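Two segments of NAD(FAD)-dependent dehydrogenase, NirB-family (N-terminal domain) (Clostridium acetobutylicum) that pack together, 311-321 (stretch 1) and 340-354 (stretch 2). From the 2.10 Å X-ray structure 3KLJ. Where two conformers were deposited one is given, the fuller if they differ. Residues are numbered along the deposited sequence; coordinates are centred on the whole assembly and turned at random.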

ATOM      1  N   GLY A 311      18.126   4.232  -5.460  1.00 31.35           N
ATOM      2  CA  GLY A 311      18.739   3.169  -6.243  1.00 30.10           C
ATOM      3  C   GLY A 311      19.251   2.022  -5.396  1.00 29.19           C
ATOM      4  O   GLY A 311      20.215   1.368  -5.780  1.00 29.18           O
ATOM      5  N   ILE A 312      18.614   1.797  -4.242  1.00 28.29           N
ATOM      6  CA  ILE A 312      18.923   0.670  -3.345  1.00 27.65           C
ATOM      7  C   ILE A 312      17.725  -0.276  -3.269  1.00 27.23           C
ATOM      8  O   ILE A 312      16.632   0.124  -2.848  1.00 27.18           O
ATOM      9  N   SER A 313      17.943  -1.524  -3.664  1.00 26.07           N
ATOM     10  CA  SER A 313      16.855  -2.472  -3.872  1.00 25.86           C
ATOM     11  C   SER A 313      16.727  -3.457  -2.725  1.00 25.70           C
ATOM     12  O   SER A 313      17.739  -3.940  -2.206  1.00 26.42           O
ATOM     13  N   ILE A 314      15.490  -3.786  -2.352  1.00 24.71           N
ATOM     14  CA  ILE A 314      15.239  -4.702  -1.229  1.00 24.02           C
ATOM     15  C   ILE A 314      14.177  -5.733  -1.566  1.00 23.08           C
ATOM     16  O   ILE A 314      13.126  -5.387  -2.090  1.00 22.93           O
ATOM     17  N   ILE A 315      14.449  -7.001  -1.287  1.00 21.63           N
ATOM     18  CA  ILE A 315      13.369  -7.980  -1.256  1.00 21.29           C
ATOM     19  C   ILE A 315      13.355  -8.699   0.090  1.00 20.22           C
ATOM     20  O   ILE A 315      14.398  -9.134   0.593  1.00 19.70           O
ATOM     21  N   SER A 316      12.165  -8.798   0.668  1.00 19.10           N
ATOM     22  CA  SER A 316      11.991  -9.384   1.986  1.00 18.75           C
ATOM     23  C   SER A 316      10.881 -10.410   1.922  1.00 18.89           C
ATOM     24  O   SER A 316       9.835 -10.153   1.319  1.00 17.99           O
ATOM     25  N   CYS A 317      11.107 -11.553   2.569  1.00 19.44           N
ATOM     26  CA  CYS A 317      10.176 -12.675   2.489  0.50 19.95           C
ATOM     27  C   CYS A 317       9.973 -13.366   3.827  1.00 20.42           C
ATOM     28  O   CYS A 317      10.929 -13.701   4.514  1.00 20.26           O
ATOM     29  N   GLY A 318       8.708 -13.588   4.170  1.00 21.06           N
ATOM     30  CA  GLY A 318       8.345 -14.283   5.399  1.00 22.14           C
ATOM     31  C   GLY A 318       8.465 -13.392   6.614  1.00 22.83           C
ATOM     32  O   GLY A 318       8.881 -12.238   6.506  1.00 22.82           O
ATOM     33  N   ASP A 319       8.099 -13.942   7.769  1.00 23.62           N
ATOM     34  CA  ASP A 319       8.095 -13.213   9.035  1.00 24.47           C
ATOM     35  C   ASP A 319       9.512 -12.945   9.552  1.00 24.60           C
ATOM     36  O   ASP A 319      10.049 -13.718  10.345  1.00 24.50           O
ATOM     37  N   ILE A 320      10.106 -11.846   9.089  1.00 24.90           N
ATOM     38  CA  ILE A 320      11.432 -11.412   9.545  1.00 25.25           C
ATOM     39  C   ILE A 320      11.383 -10.836  10.967  1.00 25.34           C
ATOM     40  O   ILE A 320      12.233 -11.153  11.802  1.00 25.43           O
ATOM     41  N   GLU A 321      10.386  -9.997  11.241  1.00 25.63           N
ATOM     42  CA  GLU A 321      10.361  -9.218  12.487  1.00 25.57           C
ATOM     43  C   GLU A 321      10.367 -10.055  13.777  1.00 25.77           C
ATOM     44  O   GLU A 321      11.115  -9.752  14.711  1.00 25.92           O
ATOM     45  N   CYS A 340      19.319 -14.850   6.015  1.00 17.55           N
ATOM     46  CA  CYS A 340      18.581 -16.048   5.689  1.00 19.07           C
ATOM     47  C   CYS A 340      18.269 -16.780   6.999  1.00 18.96           C
ATOM     48  O   CYS A 340      19.173 -17.093   7.779  1.00 18.09           O
ATOM     49  N   MET A 341      16.985 -17.020   7.252  1.00 19.31           N
ATOM     50  CA  MET A 341      16.537 -17.616   8.515  1.00 19.93           C
ATOM     51  C   MET A 341      15.915 -18.990   8.284  1.00 20.27           C
ATOM     52  O   MET A 341      15.019 -19.153   7.450  1.00 20.44           O
ATOM     53  N   LEU A 342      16.414 -19.982   9.018  1.00 20.60           N
ATOM     54  CA  LEU A 342      15.996 -21.362   8.820  1.00 20.81           C
ATOM     55  C   LEU A 342      15.031 -21.850   9.880  1.00 20.69           C
ATOM     56  O   LEU A 342      15.125 -21.477  11.049  1.00 20.75           O
ATOM     57  N   LYS A 343      14.097 -22.686   9.447  1.00 20.75           N
ATOM     58  CA  LYS A 343      13.273 -23.467  10.353  1.00 20.65           C
ATOM     59  C   LYS A 343      13.514 -24.922  10.000  1.00 20.44           C
ATOM     60  O   LYS A 343      12.927 -25.448   9.049  1.00 20.51           O
ATOM     61  N   GLU A 344      14.411 -25.549  10.760  1.00 20.23           N
ATOM     62  CA  GLU A 344      14.888 -26.911  10.502  1.00 19.87           C
ATOM     63  C   GLU A 344      15.772 -26.936   9.255  1.00 19.68           C
ATOM     64  O   GLU A 344      16.861 -26.349   9.246  1.00 19.67           O
ATOM     65  N   ASN A 345      15.293 -27.614   8.211  1.00 19.33           N
ATOM     66  CA  ASN A 345      16.029 -27.675   6.952  0.50 18.97           C
ATOM     67  C   ASN A 345      15.332 -26.891   5.838  1.00 18.96           C
ATOM     68  O   ASN A 345      15.562 -27.117   4.644  1.00 18.93           O
ATOM     69  N   LYS A 346      14.503 -25.937   6.252  1.00 18.60           N
ATOM     70  CA  LYS A 346      13.759 -25.092   5.332  1.00 18.20           C
ATOM     71  C   LYS A 346      14.115 -23.633   5.568  1.00 17.84           C
ATOM     72  O   LYS A 346      14.418 -23.243   6.692  1.00 17.69           O
ATOM     73  N   ILE A 347      14.105 -22.832   4.506  1.00 17.22           N
ATOM     74  CA  ILE A 347      14.237 -21.394   4.669  1.00 16.71           C
ATOM     75  C   ILE A 347      12.845 -20.843   4.988  1.00 16.81           C
ATOM     76  O   ILE A 347      11.911 -20.990   4.190  1.00 16.93           O
ATOM     77  N   ASP A 348      12.717 -20.241   6.169  1.00 16.42           N
ATOM     78  CA  ASP A 348      11.450 -19.694   6.649  1.00 16.25           C
ATOM     79  C   ASP A 348      11.312 -18.211   6.323  1.00 16.03           C
ATOM     80  O   ASP A 348      10.209 -17.721   6.088  1.00 16.24           O
ATOM     81  N   ALA A 349      12.434 -17.500   6.326  1.00 15.67           N
ATOM     82  CA  ALA A 349      12.433 -16.065   6.066  1.00 15.44           C
ATOM     83  C   ALA A 349      13.786 -15.609   5.564  1.00 15.29           C
ATOM     84  O   ALA A 349      14.825 -16.172   5.926  1.00 15.12           O
ATOM     85  N   ALA A 350      13.762 -14.592   4.711  1.00 14.99           N
ATOM     86  CA  ALA A 350      14.980 -14.041   4.139  1.00 14.12           C
ATOM     87  C   ALA A 350      14.750 -12.627   3.652  1.00 13.97           C
ATOM     88  O   ALA A 350      13.640 -12.281   3.217  1.00 13.91           O
ATOM     89  N   ALA A 351      15.808 -11.822   3.705  1.00 12.54           N
ATOM     90  CA  ALA A 351      15.802 -10.518   3.069  1.00 12.84           C
ATOM     91  C   ALA A 351      17.145 -10.259   2.413  1.00 12.68           C
ATOM     92  O   ALA A 351      18.190 -10.682   2.918  1.00 13.33           O
ATOM     93  N   VAL A 352      17.123  -9.569   1.290  1.00 12.52           N
ATOM     94  CA  VAL A 352      18.351  -9.209   0.587  1.00 12.70           C
ATOM     95  C   VAL A 352      18.232  -7.761   0.164  1.00 13.05           C
ATOM     96  O   VAL A 352      17.208  -7.343  -0.409  1.00 13.02           O
ATOM     97  N   ILE A 353      19.275  -7.003   0.468  1.00 12.94           N
ATOM     98  CA  ILE A 353      19.406  -5.625   0.031  1.00 13.40           C
ATOM     99  C   ILE A 353      20.474  -5.630  -1.062  1.00 13.48           C
ATOM    100  O   ILE A 353      21.567  -6.153  -0.853  1.00 13.62           O
ATOM    101  N   GLY A 354      20.139  -5.098  -2.235  1.00 13.29           N
ATOM    102  CA  GLY A 354      21.118  -4.905  -3.300  1.00 13.18           C
ATOM    103  C   GLY A 354      21.395  -6.088  -4.219  1.00 13.51           C
ATOM    104  O   GLY A 354      22.372  -6.065  -4.965  1.00 13.73           O
TER

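The most unusual feature of this contact is how an isoleucine that follows the strand, rather than one within it, reaches back over the partner strand. Ile 320 has more of its surface covered by the other stretch than any other residue here, yet its CA-to-CB bond points sideways; chi1 and chi2 both in m wells bring the tip of the chain in. Its CD1 lies 3.8 Å from Ala 349 CB, 4.2 Å from Ala 351 CB and 4.3 Å from Met 341 SD, and comes within 3.6 Å of Ala 350 N. The small methyls of Ala 349 and Ala 351 leave the backbone accessible to it, while Met 341, in an mtt rotamer, brings its flexible thioether to the same apolar cluster.

The strands themselves, 312-317 and 346-353, run antiparallel, and their side chains alternate between the two faces of the sheet. Ile 314, Ser 316, Ala 351 and Ile 353 share one face. There Ile 353 (mt) places CG2 4.0 Å from CG1 of Ile 314 (also mt) and 3.6 Å from CG2 of Ile 312, a third mt isoleucine. Branched side chains suit extended backbone, and these three build a continuous apolar patch. Ser 316, with chi1 t, sets OG 4.0 Å from Ala 351 CB; this is mere contact, since the hydroxyl finds its hydrogen bond elsewhere in the structure.

The other face carries Ile 315, Cys 317, Ala 350 and Val 352, with no close side-chain pairs across it. Ile 315 CB stays 4.7 Å from Val 352 O, Val 352 CB 4.5 Å from Ile 315 O, and Cys 317 CB 3.7 Å from Ala 350 O. Val 352 is t, whereas Ile 315 lies between wells in chi1 (101°) and chi2 (98°); both are beta-branched, favouring extended backbone. Ala 350 adds little bulk. Cys 317, modelled in two conformers, has chi1 t in the one described.

Main-chain bonds hold these side chains in register. Ile 315 N donates to Val 352 O (2.9 Å) and Val 352 N returns a bond to Ile 315 O (2.8 Å); Cys 317 and Ala 350 form a matching pair. Gly 354 N extends the ladder to Ser 313 O at 2.7 Å. Beside it, one water donates to Val 352 O at 2.8 Å and, weakly, to Ser 313 O at 3.3 Å.

Glycine suits position 318, where phi is positive and a CB on Gly 318 would lie only 2.5 Å from Asp 348 O, a clash. Asp 348 (chi1 t) uses OD2 in a salt bridge within its own stretch, 3.2 Å from Lys 343 NZ.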

ATOM      1  CB  ILE A 312      19.295   1.120  -1.909  1.00 27.56           C
ATOM      2  CG1 ILE A 312      20.387   2.193  -1.938  1.00 27.51           C
ATOM      3  CG2 ILE A 312      19.755  -0.079  -1.080  1.00 27.17           C
ATOM      4  CD1 ILE A 312      20.698   2.786  -0.586  1.00 27.22           C
ATOM      5  CB  SER A 313      17.112  -3.250  -5.154  1.00 26.17           C
ATOM      6  OG  SER A 313      18.320  -3.987  -5.047  1.00 26.17           O
ATOM      7  CB  ILE A 314      14.780  -3.944   0.045  1.00 23.92           C
ATOM      8  CG1 ILE A 314      15.899  -3.044   0.560  1.00 24.13           C
ATOM      9  CG2 ILE A 314      14.349  -4.929   1.141  1.00 24.56           C
ATOM     10  CD1 ILE A 314      15.435  -1.983   1.503  1.00 24.79           C
ATOM     11  CB  ILE A 315      13.333  -8.981  -2.482  1.00 21.77           C
ATOM     12  CG1 ILE A 315      13.909 -10.343  -2.135  1.00 22.53           C
ATOM     13  CG2 ILE A 315      13.971  -8.404  -3.767  1.00 23.15           C
ATOM     14  CD1 ILE A 315      12.860 -11.342  -1.793  1.00 23.48           C
ATOM     15  CB  SER A 316      11.667  -8.298   3.021  1.00 17.98           C
ATOM     16  OG  SER A 316      11.480  -8.873   4.301  1.00 16.80           O
ATOM     17  CB  CYS A 317      10.651 -13.695   1.454  0.50 19.80           C
ATOM     18  SG  CYS A 317       9.475 -15.044   1.158  0.50 19.25           S
ATOM     19  CB  ASP A 319       7.263 -13.983  10.076  1.00 24.80           C
ATOM     20  CG  ASP A 319       7.257 -13.316  11.446  1.00 26.19           C
ATOM     21  OD1 ASP A 319       7.128 -12.072  11.519  1.00 28.40           O
ATOM     22  OD2 ASP A 319       7.369 -14.044  12.456  1.00 27.49           O
ATOM     23  CB  ILE A 320      12.068 -10.359   8.585  1.00 25.01           C
ATOM     24  CG1 ILE A 320      12.306 -10.938   7.184  1.00 26.08           C
ATOM     25  CG2 ILE A 320      13.377  -9.822   9.147  1.00 25.52           C
ATOM     26  CD1 ILE A 320      13.565 -11.804   7.042  1.00 25.33           C
ATOM     27  CB  GLU A 321       9.188  -8.233  12.496  1.00 25.67           C
ATOM     28  CG  GLU A 321       9.241  -7.229  13.645  1.00 25.38           C
ATOM     29  CD  GLU A 321       8.065  -6.268  13.666  1.00 25.91           C
ATOM     30  OE1 GLU A 321       8.143  -5.267  14.410  1.00 25.84           O
ATOM     31  OE2 GLU A 321       7.067  -6.506  12.947  1.00 26.54           O
ATOM     32  CB  CYS A 340      19.442 -16.875   4.723  1.00 19.32           C
ATOM     33  SG  CYS A 340      18.859 -18.470   4.277  1.00 25.16           S
ATOM     34  CB  MET A 341      15.559 -16.684   9.236  1.00 19.98           C
ATOM     35  CG  MET A 341      16.137 -15.308   9.526  1.00 21.06           C
ATOM     36  SD  MET A 341      15.011 -14.168  10.359  1.00 23.35           S
ATOM     37  CE  MET A 341      16.131 -12.825  10.745  1.00 21.81           C
ATOM     38  CB  LEU A 342      17.209 -22.298   8.768  1.00 20.85           C
ATOM     39  CG  LEU A 342      17.852 -22.499   7.401  1.00 22.09           C
ATOM     40  CD1 LEU A 342      18.638 -21.269   6.961  1.00 23.95           C
ATOM     41  CD2 LEU A 342      18.741 -23.726   7.421  1.00 22.30           C
ATOM     42  CB  LYS A 343      11.800 -23.084  10.218  1.00 20.81           C
ATOM     43  CG  LYS A 343      10.963 -23.404  11.448  1.00 21.59           C
ATOM     44  CD  LYS A 343      10.020 -22.251  11.789  1.00 22.56           C
ATOM     45  CE  LYS A 343      10.776 -21.079  12.411  1.00 22.94           C
ATOM     46  NZ  LYS A 343       9.959 -19.836  12.454  1.00 23.20           N
ATOM     47  CB  GLU A 344      13.726 -27.917  10.377  1.00 20.00           C
ATOM     48  CG  GLU A 344      12.878 -28.118  11.628  1.00 20.26           C
ATOM     49  CD  GLU A 344      13.639 -28.779  12.763  1.00 20.74           C
ATOM     50  OE1 GLU A 344      14.324 -28.054  13.517  1.00 20.97           O
ATOM     51  OE2 GLU A 344      13.539 -30.019  12.906  1.00 20.98           O
ATOM     52  CB  ASN A 345      16.307 -29.128   6.562  0.50 18.92           C
ATOM     53  CG  ASN A 345      17.222 -29.822   7.551  0.50 18.35           C
ATOM     54  OD1 ASN A 345      16.917 -29.904   8.741  0.50 17.79           O
ATOM     55  ND2 ASN A 345      18.356 -30.314   7.067  0.50 17.94           N
ATOM     56  CB  LYS A 346      12.255 -25.317   5.512  1.00 18.38           C
ATOM     57  CG  LYS A 346      11.845 -26.783   5.380  1.00 19.22           C
ATOM     58  CD  LYS A 346      10.380 -26.943   5.035  1.00 20.39           C
ATOM     59  CE  LYS A 346      10.112 -28.333   4.481  1.00 21.04           C
ATOM     60  NZ  LYS A 346       8.741 -28.466   3.920  1.00 21.79           N
ATOM     61  CB  ILE A 347      14.835 -20.704   3.427  1.00 16.41           C
ATOM     62  CG1 ILE A 347      16.181 -21.334   3.050  1.00 15.96           C
ATOM     63  CG2 ILE A 347      14.989 -19.206   3.674  1.00 15.37           C
ATOM     64  CD1 ILE A 347      16.754 -20.823   1.743  1.00 14.95           C
ATOM     65  CB  ASP A 348      11.325 -19.892   8.167  1.00 16.46           C
ATOM     66  CG  ASP A 348       9.959 -19.480   8.708  1.00 16.23           C
ATOM     67  OD1 ASP A 348       8.948 -20.070   8.289  1.00 16.61           O
ATOM     68  OD2 ASP A 348       9.898 -18.570   9.558  1.00 16.18           O
ATOM     69  CB  ALA A 349      12.045 -15.285   7.311  1.00 15.19           C
ATOM     70  CB  ALA A 350      15.466 -14.905   2.995  1.00 13.81           C
ATOM     71  CB  ALA A 351      15.464  -9.408   4.097  1.00 12.67           C
ATOM     72  CB  VAL A 352      18.607 -10.087  -0.672  1.00 12.77           C
ATOM     73  CG1 VAL A 352      19.916  -9.704  -1.355  1.00 12.92           C
ATOM     74  CG2 VAL A 352      18.658 -11.558  -0.316  1.00 13.06           C
ATOM     75  CB  ILE A 353      19.866  -4.694   1.200  1.00 13.46           C
ATOM     76  CG1 ILE A 353      18.979  -4.871   2.451  1.00 13.40           C
ATOM     77  CG2 ILE A 353      19.904  -3.225   0.748  1.00 12.84           C
ATOM     78  CD1 ILE A 353      19.438  -4.046   3.684  1.00 12.93           C
TER
HETATM   79  O   HOH W   1      17.622  -7.126  -3.184  1.00 16.25           O